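Local coordinates for protein CmeC (Campylobacter jejuni, PDB 4MT4) that forms a trimeric outer membrane channel that probably serves as the exit duct of an efflux system, at residues Cys1-Pro5 and Leu126-Asp132; Ser90-Thr96 and Val108-Phe114; Thr303-Glu309 and Ser321-Asn325. One frame throughout, in Å; residues are numbered along the deposited sequence.

How the contacts relate
Contact 1 lies where the helical part meets the membrane barrel, whereas contacts 2 and 3 are strand pairs within the barrel. Contact 1 joins an irregular N-terminal segment to the loop leading into a helix through side-chain hydroxyls, a carboxylate, water and lipid. Contacts 2 and 3 rest on antiparallel backbone bonds, with detergent against their Tyr110/Phe114 and Trp324/Phe308 faces. Contact 3 has the largest share of buried residues; contacts 1 and 2 are more exposed. Strands 109-124 and 299-310 are neighbours in one sheet, so contacts 2 and 3 touch: Asp113 OD1 comes within 3.0 Å of Glu309 OE2, two like charges. Contact 1 touches neither; its nearest atoms are about 12 Å from contact 3.

Contact 1 of 3, residues Cys1-Pro5 and Leu126-Asp132; sequences CSLSP and LWGKYRD. With 3PK ((2S)-1-(pentanoyloxy)propan-2-yl hexanoate), chain S.
The chain begins with a lipid: Cys1 SG is covalently bonded to CG3 of the diacylated glycerol-like group 3PK, modelled at 1.3 Å, short for a carbon-sulfur bond. Cys1 CB points away from residues 126-132 (chi1 m), yet an acyl chain of 3PK returns to Leu126, whose CD2 lies 3.6 Å from CA2 of 3PK. Residues 1-5 are irregular, with Ser2 extended (phi -166°, psi 135°), and run close to 126-132, the CA atoms of Cys1 and Trp127 4.3 Å apart and those of Ser2 and Gly128 4.5 Å. Gly128 has a left-handed conformation (phi 71°, psi 31°), and a CB there would lie 2.0 Å from Cys1 O; instead its CA makes a CH···O contact of 3.1 Å to that oxygen. Cys1 O also accepts a weak bond from Arg131 NE at 3.5 Å. Asp132 N bonds to Gly128 O at 3.0 Å as the chain passes into helix 129-195. Asp132 (chi1 m) gathers the N-terminal chain: its OD2 accepts Ser2 OG at 3.0 Å (Ser2 chi1 t) and Ser4 OG at 2.6 Å (Ser4 chi1 m), while OD1 forms a salt bridge with Arg135. Water 1 takes Leu3 N at 2.9 Å and reaches Trp127 O at 2.8 Å and Asp132 OD2 at 2.6 Å. Trp127 turns its NE1 to Pro298 O, and Leu3 packs beside Leu297. A lipid-bearing first cysteine held beside the N-terminal start of helix 129-195, just after strand 109-124, marks this as an outer membrane factor lipoprotein.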
loop_
_atom_site.group_PDB
_atom_site.type_symbol
_atom_site.label_atom_id
_atom_site.label_comp_id
_atom_site.label_asym_id
_atom_site.label_seq_id
_atom_site.Cartn_x
_atom_site.Cartn_y
_atom_site.Cartn_z
ATOM N N CYS B 1 -30.794 27.219 5.529
ATOM C CA CYS B 1 -30.883 26.136 4.557
ATOM C C CYS B 1 -29.548 25.416 4.418
ATOM O O CYS B 1 -29.414 24.490 3.620
ATOM C CB CYS B 1 -31.331 26.672 3.197
ATOM S SG CYS B 1 -32.865 27.616 3.246
ATOM N N SER B 2 -28.565 25.854 5.196
ATOM C CA SER B 2 -27.235 25.253 5.190
ATOM C C SER B 2 -26.416 25.717 6.392
ATOM O O SER B 2 -26.405 26.902 6.725
ATOM C CB SER B 2 -26.490 25.591 3.896
ATOM O OG SER B 2 -25.195 25.016 3.892
ATOM N N LEU B 3 -25.737 24.773 7.040
ATOM C CA LEU B 3 -24.851 25.085 8.155
ATOM C C LEU B 3 -23.394 24.829 7.780
ATOM O O LEU B 3 -22.510 24.804 8.639
ATOM C CB LEU B 3 -25.230 24.267 9.389
ATOM C CG LEU B 3 -26.669 24.442 9.873
ATOM C CD1 LEU B 3 -26.903 23.635 11.136
ATOM C CD2 LEU B 3 -26.998 25.911 10.102
ATOM N N SER B 4 -23.153 24.635 6.487
ATOM C CA SER B 4 -21.800 24.446 5.981
ATOM C C SER B 4 -20.997 25.734 6.091
ATOM O O SER B 4 -21.446 26.793 5.650
ATOM C CB SER B 4 -21.827 23.962 4.531
ATOM O OG SER B 4 -22.270 22.618 4.458
ATOM N N PRO B 5 -19.800 25.645 6.686
ATOM C CA PRO B 5 -18.950 26.825 6.855
ATOM C C PRO B 5 -18.381 27.300 5.524
ATOM O O PRO B 5 -18.332 26.520 4.572
ATOM C CB PRO B 5 -17.841 26.323 7.781
ATOM C CG PRO B 5 -17.745 24.862 7.475
ATOM C CD PRO B 5 -19.158 24.419 7.194
ATOM N N LEU B 126 -35.000 21.700 6.497
ATOM C CA LEU B 126 -34.944 23.069 6.999
ATOM C C LEU B 126 -33.520 23.614 7.093
ATOM O O LEU B 126 -33.290 24.802 6.879
ATOM C CB LEU B 126 -35.603 23.153 8.377
ATOM C CG LEU B 126 -37.100 22.856 8.477
ATOM C CD1 LEU B 126 -37.526 22.750 9.935
ATOM C CD2 LEU B 126 -37.898 23.931 7.761
ATOM N N TRP B 127 -32.569 22.743 7.416
ATOM C CA TRP B 127 -31.210 23.184 7.717
ATOM C C TRP B 127 -30.183 22.633 6.729
ATOM O O TRP B 127 -28.976 22.749 6.944
ATOM C CB TRP B 127 -30.839 22.779 9.145
ATOM C CG TRP B 127 -31.959 22.993 10.117
ATOM C CD1 TRP B 127 -32.711 22.031 10.727
ATOM C CD2 TRP B 127 -32.473 24.250 10.572
ATOM N NE1 TRP B 127 -33.651 22.610 11.542
ATOM C CE2 TRP B 127 -33.527 23.973 11.465
ATOM C CE3 TRP B 127 -32.142 25.585 10.317
ATOM C CZ2 TRP B 127 -34.251 24.977 12.103
ATOM C CZ3 TRP B 127 -32.861 26.582 10.951
ATOM C CH2 TRP B 127 -33.904 26.271 11.834
ATOM N N GLY B 128 -30.671 22.041 5.644
ATOM C CA GLY B 128 -29.802 21.554 4.589
ATOM C C GLY B 128 -28.998 20.324 4.957
ATOM O O GLY B 128 -27.882 20.138 4.473
ATOM N N LYS B 129 -29.562 19.486 5.818
ATOM C CA LYS B 129 -28.935 18.220 6.171
ATOM C C LYS B 129 -28.801 17.336 4.937
ATOM O O LYS B 129 -27.779 16.680 4.733
ATOM C CB LYS B 129 -29.743 17.495 7.250
ATOM C CG LYS B 129 -29.267 16.077 7.528
ATOM C CD LYS B 129 -30.222 15.341 8.452
ATOM C CE LYS B 129 -29.801 13.892 8.635
ATOM N NZ LYS B 129 -30.761 13.132 9.482
ATOM N N TYR B 130 -29.843 17.338 4.112
ATOM C CA TYR B 130 -29.889 16.497 2.923
ATOM C C TYR B 130 -29.390 17.247 1.694
ATOM O O TYR B 130 -28.929 16.636 0.731
ATOM C CB TYR B 130 -31.312 15.979 2.700
ATOM C CG TYR B 130 -31.849 15.202 3.884
ATOM C CD1 TYR B 130 -31.476 13.882 4.096
ATOM C CD2 TYR B 130 -32.716 15.793 4.796
ATOM C CE1 TYR B 130 -31.955 13.169 5.179
ATOM C CE2 TYR B 130 -33.201 15.088 5.882
ATOM C CZ TYR B 130 -32.817 13.776 6.068
ATOM O OH TYR B 130 -33.293 13.064 7.145
ATOM N N ARG B 131 -29.476 18.573 1.729
ATOM C CA ARG B 131 -28.960 19.384 0.632
ATOM C C ARG B 131 -27.438 19.312 0.598
ATOM O O ARG B 131 -26.842 19.177 -0.468
ATOM C CB ARG B 131 -29.416 20.841 0.754
ATOM C CG ARG B 131 -29.018 21.709 -0.437
ATOM C CD ARG B 131 -29.654 23.091 -0.378
ATOM N NE ARG B 131 -28.783 24.083 0.247
ATOM C CZ ARG B 131 -28.010 24.928 -0.429
ATOM N NH1 ARG B 131 -27.251 25.801 0.218
ATOM N NH2 ARG B 131 -27.999 24.904 -1.755
ATOM N N ASP B 132 -26.814 19.390 1.771
ATOM C CA ASP B 132 -25.359 19.330 1.867
ATOM C C ASP B 132 -24.845 17.899 1.724
ATOM O O ASP B 132 -23.710 17.684 1.305
ATOM C CB ASP B 132 -24.875 19.933 3.189
ATOM C CG ASP B 132 -25.007 21.444 3.221
ATOM O OD1 ASP B 132 -25.287 22.038 2.158
ATOM O OD2 ASP B 132 -24.819 22.042 4.302
HETATM C CA1 3PK S . -37.762 24.127 3.326
HETATM O OA1 3PK S . -38.270 23.318 2.581
HETATM C CA2 3PK S . -38.642 24.693 4.357
HETATM C CA3 3PK S . -40.095 24.723 4.049
HETATM C CA4 3PK S . -40.980 25.126 5.172
HETATM C CA5 3PK S . -41.672 24.066 5.954
HETATM C CB1 3PK S . -36.610 27.584 4.780
HETATM O OB1 3PK S . -36.475 28.709 4.370
HETATM C CB2 3PK S . -37.593 26.719 4.083
HETATM C CG1 3PK S . -35.605 25.097 3.382
HETATM O OG1 3PK S . -36.832 24.966 2.805
HETATM C CG2 3PK S . -35.202 26.489 3.597
HETATM O OG2 3PK S . -35.466 26.931 4.832
HETATM C CG3 3PK S . -33.739 26.690 3.290
HETATM O O HOH W 1 -26.297 22.018 6.399
#

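Contact 2 of 3, residues Ser90-Thr96 and Val108-Phe114; sequences SGSRAKT and VSYGNDF. With C8E ((hydroxyethyloxy)tri(ethyloxy)octane), chain N; C8E ((hydroxyethyloxy)tri(ethyloxy)octane), chain H.
Six paired backbone hydrogen bonds zip 90-96 to 108-114 into an antiparallel beta hairpin of the trimeric outer membrane barrel: Ser92 N to Asp113 O (3.1 Å) and Asp113 N to Ser92 O (3.0 Å), Ala94 N to Gly111 O (3.0 Å) and Gly111 N to Ala94 O (3.1 Å), Thr96 N to Ser109 O (2.7 Å) and Ser109 N to Thr96 O (3.1 Å). The non-hydrogen-bonded pairs Gly91/Phe114, Arg93/Asn112 and Lys95/Tyr110 alternate with them. The strand axes approach to 4.7 Å at 160°. On the side bearing those pairs, extended Arg93 (t, t, t) gives NH1 to Asn112 OD1 at 3.0 Å, and Lys95 CD lies 3.4 Å from Tyr110 OH. Ser92, Ala94, Thr96, Ser109 and Asp113 make the other side, of short side chains. Water 2 joins Ser90 OG (2.9 Å) to Asp113 O (2.6 Å). At its other edge strand 90-96 pairs antiparallel with a strand of the second subunit, carrying the sheet across the interface. Detergent covers the aromatic side, consistent with a lipid-facing surface: Tyr110 OH is 3.3 Å from C14 of one C8E, while Asn112 ND2 donates to O21 of the other at 3.1 Å.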
loop_
_atom_site.group_PDB
_atom_site.type_symbol
_atom_site.label_atom_id
_atom_site.label_comp_id
_atom_site.label_asym_id
_atom_site.label_seq_id
_atom_site.Cartn_x
_atom_site.Cartn_y
_atom_site.Cartn_z
ATOM N N SER B 90 -51.812 -4.714 5.358
ATOM C CA SER B 90 -51.567 -5.508 6.554
ATOM C C SER B 90 -52.837 -6.156 7.091
ATOM O O SER B 90 -53.946 -5.683 6.847
ATOM C CB SER B 90 -50.931 -4.644 7.643
ATOM O OG SER B 90 -51.734 -3.513 7.928
ATOM N N GLY B 91 -52.655 -7.249 7.822
ATOM C CA GLY B 91 -53.751 -7.949 8.463
ATOM C C GLY B 91 -53.267 -8.578 9.753
ATOM O O GLY B 91 -52.197 -9.179 9.792
ATOM N N SER B 92 -54.051 -8.432 10.815
ATOM C CA SER B 92 -53.661 -8.960 12.115
ATOM C C SER B 92 -54.862 -9.369 12.959
ATOM O O SER B 92 -55.928 -8.758 12.886
ATOM C CB SER B 92 -52.821 -7.932 12.875
ATOM O OG SER B 92 -53.538 -6.726 13.068
ATOM N N ARG B 93 -54.677 -10.413 13.757
ATOM C CA ARG B 93 -55.699 -10.878 14.684
ATOM C C ARG B 93 -55.117 -10.907 16.088
ATOM O O ARG B 93 -53.951 -11.252 16.267
ATOM C CB ARG B 93 -56.209 -12.262 14.279
ATOM C CG ARG B 93 -57.211 -12.867 15.246
ATOM C CD ARG B 93 -58.000 -13.986 14.590
ATOM N NE ARG B 93 -58.975 -14.577 15.501
ATOM C CZ ARG B 93 -60.182 -14.073 15.736
ATOM N NH1 ARG B 93 -60.567 -12.956 15.132
ATOM N NH2 ARG B 93 -61.003 -14.682 16.579
ATOM N N ALA B 94 -55.916 -10.536 17.082
ATOM C CA ALA B 94 -55.417 -10.455 18.450
ATOM C C ALA B 94 -56.443 -10.893 19.486
ATOM O O ALA B 94 -57.619 -10.540 19.406
ATOM C CB ALA B 94 -54.952 -9.038 18.752
ATOM N N LYS B 95 -55.984 -11.672 20.459
ATOM C CA LYS B 95 -56.784 -11.973 21.636
ATOM C C LYS B 95 -56.415 -10.999 22.743
ATOM O O LYS B 95 -55.428 -11.192 23.451
ATOM C CB LYS B 95 -56.574 -13.413 22.106
ATOM C CG LYS B 95 -57.368 -13.762 23.358
ATOM C CD LYS B 95 -57.159 -15.203 23.803
ATOM C CE LYS B 95 -55.905 -15.362 24.647
ATOM N NZ LYS B 95 -55.749 -16.764 25.130
ATOM N N THR B 96 -57.203 -9.938 22.877
ATOM C CA THR B 96 -56.949 -8.938 23.900
ATOM C C THR B 96 -57.411 -9.453 25.257
ATOM O O THR B 96 -58.557 -9.870 25.418
ATOM C CB THR B 96 -57.648 -7.609 23.571
ATOM O OG1 THR B 96 -57.119 -7.085 22.345
ATOM C CG2 THR B 96 -57.424 -6.597 24.683
ATOM N N VAL B 108 -62.834 -11.621 27.454
ATOM C CA VAL B 108 -61.801 -11.844 26.452
ATOM C C VAL B 108 -62.268 -11.294 25.106
ATOM O O VAL B 108 -63.398 -11.545 24.686
ATOM C CB VAL B 108 -61.456 -13.341 26.320
ATOM C CG1 VAL B 108 -60.419 -13.556 25.238
ATOM C CG2 VAL B 108 -60.963 -13.888 27.650
ATOM N N SER B 109 -61.404 -10.535 24.437
ATOM C CA SER B 109 -61.783 -9.880 23.190
ATOM C C SER B 109 -60.937 -10.325 22.001
ATOM O O SER B 109 -59.740 -10.053 21.941
ATOM C CB SER B 109 -61.690 -8.360 23.346
ATOM O OG SER B 109 -62.082 -7.699 22.156
ATOM N N TYR B 110 -61.573 -11.009 21.054
ATOM C CA TYR B 110 -60.928 -11.366 19.796
ATOM C C TYR B 110 -61.312 -10.344 18.733
ATOM O O TYR B 110 -62.483 -9.990 18.605
ATOM C CB TYR B 110 -61.329 -12.776 19.350
ATOM C CG TYR B 110 -60.999 -13.863 20.348
ATOM C CD1 TYR B 110 -61.883 -14.187 21.368
ATOM C CD2 TYR B 110 -59.804 -14.569 20.268
ATOM C CE1 TYR B 110 -61.587 -15.179 22.283
ATOM C CE2 TYR B 110 -59.501 -15.563 21.177
ATOM C CZ TYR B 110 -60.396 -15.864 22.183
ATOM O OH TYR B 110 -60.098 -16.853 23.093
ATOM N N GLY B 111 -60.330 -9.864 17.978
ATOM C CA GLY B 111 -60.583 -8.853 16.967
ATOM C C GLY B 111 -59.559 -8.818 15.849
ATOM O O GLY B 111 -58.435 -9.296 16.001
ATOM N N ASN B 112 -59.953 -8.244 14.717
ATOM C CA ASN B 112 -59.071 -8.149 13.562
ATOM C C ASN B 112 -58.824 -6.705 13.152
ATOM O O ASN B 112 -59.521 -5.795 13.598
ATOM C CB ASN B 112 -59.651 -8.927 12.380
ATOM C CG ASN B 112 -59.799 -10.402 12.674
ATOM O OD1 ASN B 112 -59.027 -10.973 13.441
ATOM N ND2 ASN B 112 -60.797 -11.030 12.065
ATOM N N ASP B 113 -57.826 -6.508 12.296
ATOM C CA ASP B 113 -57.505 -5.187 11.770
ATOM C C ASP B 113 -56.825 -5.304 10.411
ATOM O O ASP B 113 -55.722 -5.838 10.299
ATOM C CB ASP B 113 -56.612 -4.418 12.744
ATOM C CG ASP B 113 -56.461 -2.957 12.367
ATOM O OD1 ASP B 113 -57.415 -2.383 11.797
ATOM O OD2 ASP B 113 -55.388 -2.380 12.643
ATOM N N PHE B 114 -57.491 -4.805 9.377
ATOM C CA PHE B 114 -56.945 -4.850 8.028
ATOM C C PHE B 114 -56.700 -3.441 7.499
ATOM O O PHE B 114 -57.569 -2.577 7.593
ATOM C CB PHE B 114 -57.884 -5.614 7.094
ATOM C CG PHE B 114 -58.119 -7.041 7.507
ATOM C CD1 PHE B 114 -57.224 -8.037 7.150
ATOM C CD2 PHE B 114 -59.236 -7.384 8.251
ATOM C CE1 PHE B 114 -57.438 -9.350 7.529
ATOM C CE2 PHE B 114 -59.456 -8.694 8.634
ATOM C CZ PHE B 114 -58.556 -9.678 8.271
HETATM C C1 C8E N . -46.100 -18.804 6.489
HETATM C C2 C8E N . -47.192 -17.934 5.963
HETATM C C3 C8E N . -48.318 -17.612 6.887
HETATM C C4 C8E N . -49.252 -16.522 6.489
HETATM C C5 C8E N . -49.974 -15.811 7.583
HETATM C C6 C8E N . -50.212 -14.351 7.410
HETATM C C7 C8E N . -50.461 -13.545 8.638
HETATM C C8 C8E N . -51.698 -12.717 8.682
HETATM O O9 C8E N . -52.659 -13.054 9.609
HETATM C C10 C8E N . -53.630 -12.132 9.932
HETATM C C11 C8E N . -54.827 -12.620 10.669
HETATM O O12 C8E N . -55.729 -13.390 9.970
HETATM C C13 C8E N . -57.072 -13.103 10.060
HETATM C C14 C8E N . -58.029 -14.224 9.849
HETATM O O15 C8E N . -59.367 -13.905 9.781
HETATM C C16 C8E N . -59.795 -13.028 8.809
HETATM C C17 C8E N . -61.235 -12.648 8.811
HETATM O O18 C8E N . -61.581 -11.452 8.224
HETATM C C19 C8E N . -62.812 -10.905 8.500
HETATM C C20 C8E N . -63.306 -10.985 9.905
HETATM O O21 C8E N . -63.285 -9.838 10.674
HETATM C C1 C8E H . -44.407 -20.772 20.048
HETATM C C2 C8E H . -45.735 -21.298 20.478
HETATM C C3 C8E H . -46.953 -20.674 19.890
HETATM C C4 C8E H . -48.274 -21.108 20.427
HETATM C C5 C8E H . -49.490 -20.672 19.686
HETATM C C6 C8E H . -50.784 -20.685 20.425
HETATM C C7 C8E H . -52.013 -20.413 19.633
HETATM C C8 C8E H . -53.278 -20.171 20.381
HETATM O O9 C8E H . -54.438 -20.610 19.785
HETATM C C10 C8E H . -55.617 -19.941 20.023
HETATM C C11 C8E H . -56.870 -20.545 19.492
HETATM O O12 C8E H . -58.063 -19.939 19.813
HETATM C C13 C8E H . -58.201 -19.273 21.013
HETATM C C14 C8E H . -59.154 -19.824 22.021
HETATM O O15 C8E H . -58.719 -20.858 22.822
HETATM C C16 C8E H . -59.566 -21.369 23.781
HETATM C C17 C8E H . -60.234 -20.393 24.687
HETATM O O18 C8E H . -59.849 -20.373 26.011
HETATM C C19 C8E H . -58.541 -20.647 26.352
HETATM C C20 C8E H . -57.567 -19.517 26.380
HETATM O O21 C8E H . -56.297 -19.779 26.856
HETATM O O HOH W 2 -53.366 -4.680 10.055
#

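Contact 3 of 3, residues Thr303-Glu309 and Ser321-Asn325; sequences TGLLGFE and SKTWN. With C8E ((hydroxyethyloxy)tri(ethyloxy)octane), chain P; C8E ((hydroxyethyloxy)tri(ethyloxy)octane), chain Q.
Ser321 lies in a 3-10 turn, and its carbonyl O accepts Glu309 N at 2.9 Å, while its OG is bonded to Thr315 O and to Asn99 of the third subunit. Lys322 opens the strand opposite Phe308: its CG sits 3.6 Å from Phe308 CE1. Thr323 pairs with Gly307, Thr323 N to Gly307 O at 3.0 Å and Gly307 N to Thr323 O at 3.1 Å; Gly307 (phi -179°, psi -133°) is where the first strand turns a corner. This is a barrel hairpin of strands 299-310 and 322-335; the axes of 303-306 and 322-325 come within 4.7 Å at 172°. Thr323 OG1 meets Lys95 O of the third subunit, and water 3 links it (3.0 Å) to Glu309 OE1 (2.9 Å). Trp324 pairs with Leu306, CB 4.1 Å from Leu306 CD1, while chi1 p carries the ring away, one face under C8E O9, 3.2 Å from CZ3. Asn325 then pairs with Leu305: Leu305 N to Asn325 O is 2.9 Å, Asn325 N to Leu305 O 3.2 Å.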
loop_
_atom_site.group_PDB
_atom_site.type_symbol
_atom_site.label_atom_id
_atom_site.label_comp_id
_atom_site.label_asym_id
_atom_site.label_seq_id
_atom_site.Cartn_x
_atom_site.Cartn_y
_atom_site.Cartn_z
ATOM N N THR B 303 -45.599 12.938 7.448
ATOM C CA THR B 303 -46.173 11.644 7.099
ATOM C C THR B 303 -47.614 11.799 6.627
ATOM O O THR B 303 -48.339 12.674 7.094
ATOM C CB THR B 303 -46.131 10.662 8.286
ATOM O OG1 THR B 303 -46.751 11.259 9.430
ATOM C CG2 THR B 303 -44.693 10.297 8.627
ATOM N N GLY B 304 -48.020 10.948 5.692
ATOM C CA GLY B 304 -49.368 10.993 5.157
ATOM C C GLY B 304 -49.858 9.621 4.742
ATOM O O GLY B 304 -49.084 8.799 4.249
ATOM N N LEU B 305 -51.147 9.373 4.949
ATOM C CA LEU B 305 -51.754 8.102 4.576
ATOM C C LEU B 305 -53.053 8.323 3.811
ATOM O O LEU B 305 -53.834 9.213 4.143
ATOM C CB LEU B 305 -52.016 7.243 5.815
ATOM C CG LEU B 305 -52.846 5.970 5.613
ATOM C CD1 LEU B 305 -52.078 4.945 4.792
ATOM C CD2 LEU B 305 -53.283 5.377 6.944
ATOM N N LEU B 306 -53.270 7.514 2.781
ATOM C CA LEU B 306 -54.532 7.507 2.055
ATOM C C LEU B 306 -54.885 6.080 1.666
ATOM O O LEU B 306 -54.233 5.483 0.812
ATOM C CB LEU B 306 -54.461 8.392 0.811
ATOM C CG LEU B 306 -55.735 8.394 -0.039
ATOM C CD1 LEU B 306 -56.918 8.941 0.754
ATOM C CD2 LEU B 306 -55.534 9.178 -1.326
ATOM N N GLY B 307 -55.915 5.531 2.301
ATOM C CA GLY B 307 -56.315 4.168 2.014
ATOM C C GLY B 307 -57.518 3.667 2.785
ATOM O O GLY B 307 -58.538 4.348 2.877
ATOM N N PHE B 308 -57.395 2.463 3.338
ATOM C CA PHE B 308 -58.529 1.788 3.956
ATOM C C PHE B 308 -58.185 1.125 5.290
ATOM O O PHE B 308 -57.043 0.727 5.527
ATOM C CB PHE B 308 -59.095 0.735 2.998
ATOM C CG PHE B 308 -59.506 1.283 1.658
ATOM C CD1 PHE B 308 -60.781 1.785 1.460
ATOM C CD2 PHE B 308 -58.618 1.286 0.593
ATOM C CE1 PHE B 308 -61.162 2.287 0.230
ATOM C CE2 PHE B 308 -58.993 1.788 -0.640
ATOM C CZ PHE B 308 -60.267 2.289 -0.821
ATOM N N GLU B 309 -59.187 1.016 6.158
ATOM C CA GLU B 309 -59.063 0.249 7.394
ATOM C C GLU B 309 -60.410 -0.335 7.811
ATOM O O GLU B 309 -61.427 0.355 7.807
ATOM C CB GLU B 309 -58.492 1.109 8.525
ATOM C CG GLU B 309 -58.301 0.341 9.825
ATOM C CD GLU B 309 -57.709 1.183 10.937
ATOM O OE1 GLU B 309 -57.527 2.402 10.735
ATOM O OE2 GLU B 309 -57.424 0.622 12.017
ATOM N N SER B 321 -64.796 2.363 4.903
ATOM C CA SER B 321 -63.460 1.959 5.311
ATOM C C SER B 321 -62.419 2.972 4.846
ATOM O O SER B 321 -61.250 2.882 5.217
ATOM C CB SER B 321 -63.126 0.568 4.769
ATOM O OG SER B 321 -63.958 -0.423 5.346
ATOM N N LYS B 322 -62.850 3.939 4.040
ATOM C CA LYS B 322 -61.954 4.987 3.560
ATOM C C LYS B 322 -61.412 5.814 4.720
ATOM O O LYS B 322 -62.161 6.216 5.612
ATOM C CB LYS B 322 -62.662 5.898 2.556
ATOM C CG LYS B 322 -62.910 5.253 1.205
ATOM C CD LYS B 322 -63.260 6.289 0.148
ATOM C CE LYS B 322 -64.584 6.972 0.451
ATOM N NZ LYS B 322 -64.950 7.947 -0.613
ATOM N N THR B 323 -60.107 6.060 4.701
ATOM C CA THR B 323 -59.451 6.794 5.773
ATOM C C THR B 323 -58.220 7.543 5.270
ATOM O O THR B 323 -57.626 7.172 4.257
ATOM C CB THR B 323 -59.031 5.855 6.924
ATOM O OG1 THR B 323 -58.461 6.624 7.990
ATOM C CG2 THR B 323 -58.012 4.833 6.439
ATOM N N TRP B 324 -57.850 8.601 5.982
ATOM C CA TRP B 324 -56.609 9.310 5.704
ATOM C C TRP B 324 -56.091 10.007 6.951
ATOM O O TRP B 324 -56.844 10.255 7.894
ATOM C CB TRP B 324 -56.791 10.327 4.566
ATOM C CG TRP B 324 -57.902 11.326 4.764
ATOM C CD1 TRP B 324 -59.131 11.308 4.171
ATOM C CD2 TRP B 324 -57.878 12.494 5.597
ATOM N NE1 TRP B 324 -59.874 12.385 4.586
ATOM C CE2 TRP B 324 -59.129 13.129 5.462
ATOM C CE3 TRP B 324 -56.923 13.064 6.445
ATOM C CZ2 TRP B 324 -59.449 14.301 6.145
ATOM C CZ3 TRP B 324 -57.243 14.225 7.122
ATOM C CH2 TRP B 324 -58.495 14.832 6.968
ATOM N N ASN B 325 -54.797 10.313 6.954
ATOM C CA ASN B 325 -54.203 11.131 8.002
ATOM C C ASN B 325 -52.973 11.878 7.497
ATOM O O ASN B 325 -52.337 11.469 6.527
ATOM C CB ASN B 325 -53.838 10.280 9.223
ATOM C CG ASN B 325 -52.797 9.222 8.917
ATOM O OD1 ASN B 325 -53.130 8.059 8.699
ATOM N ND2 ASN B 325 -51.528 9.617 8.910
HETATM C C1 C8E P . -49.818 9.785 0.181
HETATM C C2 C8E P . -51.198 10.260 0.488
HETATM C C3 C8E P . -51.361 11.269 1.573
HETATM C C4 C8E P . -52.721 11.843 1.788
HETATM C C5 C8E P . -52.871 12.886 2.842
HETATM C C6 C8E P . -54.251 13.374 3.117
HETATM C C7 C8E P . -54.412 14.699 3.778
HETATM C C8 C8E P . -55.720 15.387 3.575
HETATM O O9 C8E P . -56.308 15.993 4.664
HETATM C C10 C8E P . -55.970 17.290 4.983
HETATM C C11 C8E P . -57.082 18.281 5.057
HETATM O O12 C8E P . -57.322 18.887 6.272
HETATM C C13 C8E P . -58.587 18.861 6.819
HETATM C C14 C8E P . -59.759 19.125 5.936
HETATM O O15 C8E P . -60.990 18.720 6.401
HETATM C C16 C8E P . -62.043 19.607 6.399
HETATM C C17 C8E P . -63.240 19.263 7.222
HETATM O O18 C8E P . -64.198 18.443 6.661
HETATM C C19 C8E P . -65.306 18.082 7.402
HETATM C C20 C8E P . -66.640 18.068 6.733
HETATM O O21 C8E P . -67.756 17.854 7.523
HETATM C C1 C8E Q . -61.446 11.962 -0.085
HETATM C C2 C8E Q . -60.288 11.191 -0.624
HETATM C C3 C8E Q . -60.552 10.213 -1.718
HETATM C C4 C8E Q . -60.376 8.766 -1.407
HETATM C C5 C8E Q . -59.835 7.889 -2.485
HETATM C C6 C8E Q . -59.475 6.490 -2.117
HETATM C C7 C8E Q . -58.340 5.849 -2.840
HETATM C C8 C8E Q . -57.675 4.697 -2.165
HETATM O O9 C8E Q . -56.365 4.413 -2.487
HETATM C C10 C8E Q . -55.709 3.422 -1.788
HETATM C C11 C8E Q . -54.886 2.448 -2.560
HETATM O O12 C8E Q . -54.179 1.509 -1.842
HETATM C C13 C8E Q . -52.949 1.082 -2.293
HETATM C C14 C8E Q . -52.630 -0.366 -2.140
HETATM O O15 C8E Q . -51.378 -0.704 -1.672
HETATM C C16 C8E Q . -50.659 -1.679 -2.327
HETATM C C17 C8E Q . -49.692 -2.487 -1.534
HETATM O O18 C8E Q . -49.162 -3.620 -2.115
HETATM C C19 C8E Q . -48.862 -3.637 -3.462
HETATM C C20 C8E Q . -49.701 -4.479 -4.367
HETATM O O21 C8E Q . -49.656 -4.224 -5.724
HETATM O O HOH W 3 -59.301 4.609 10.020
#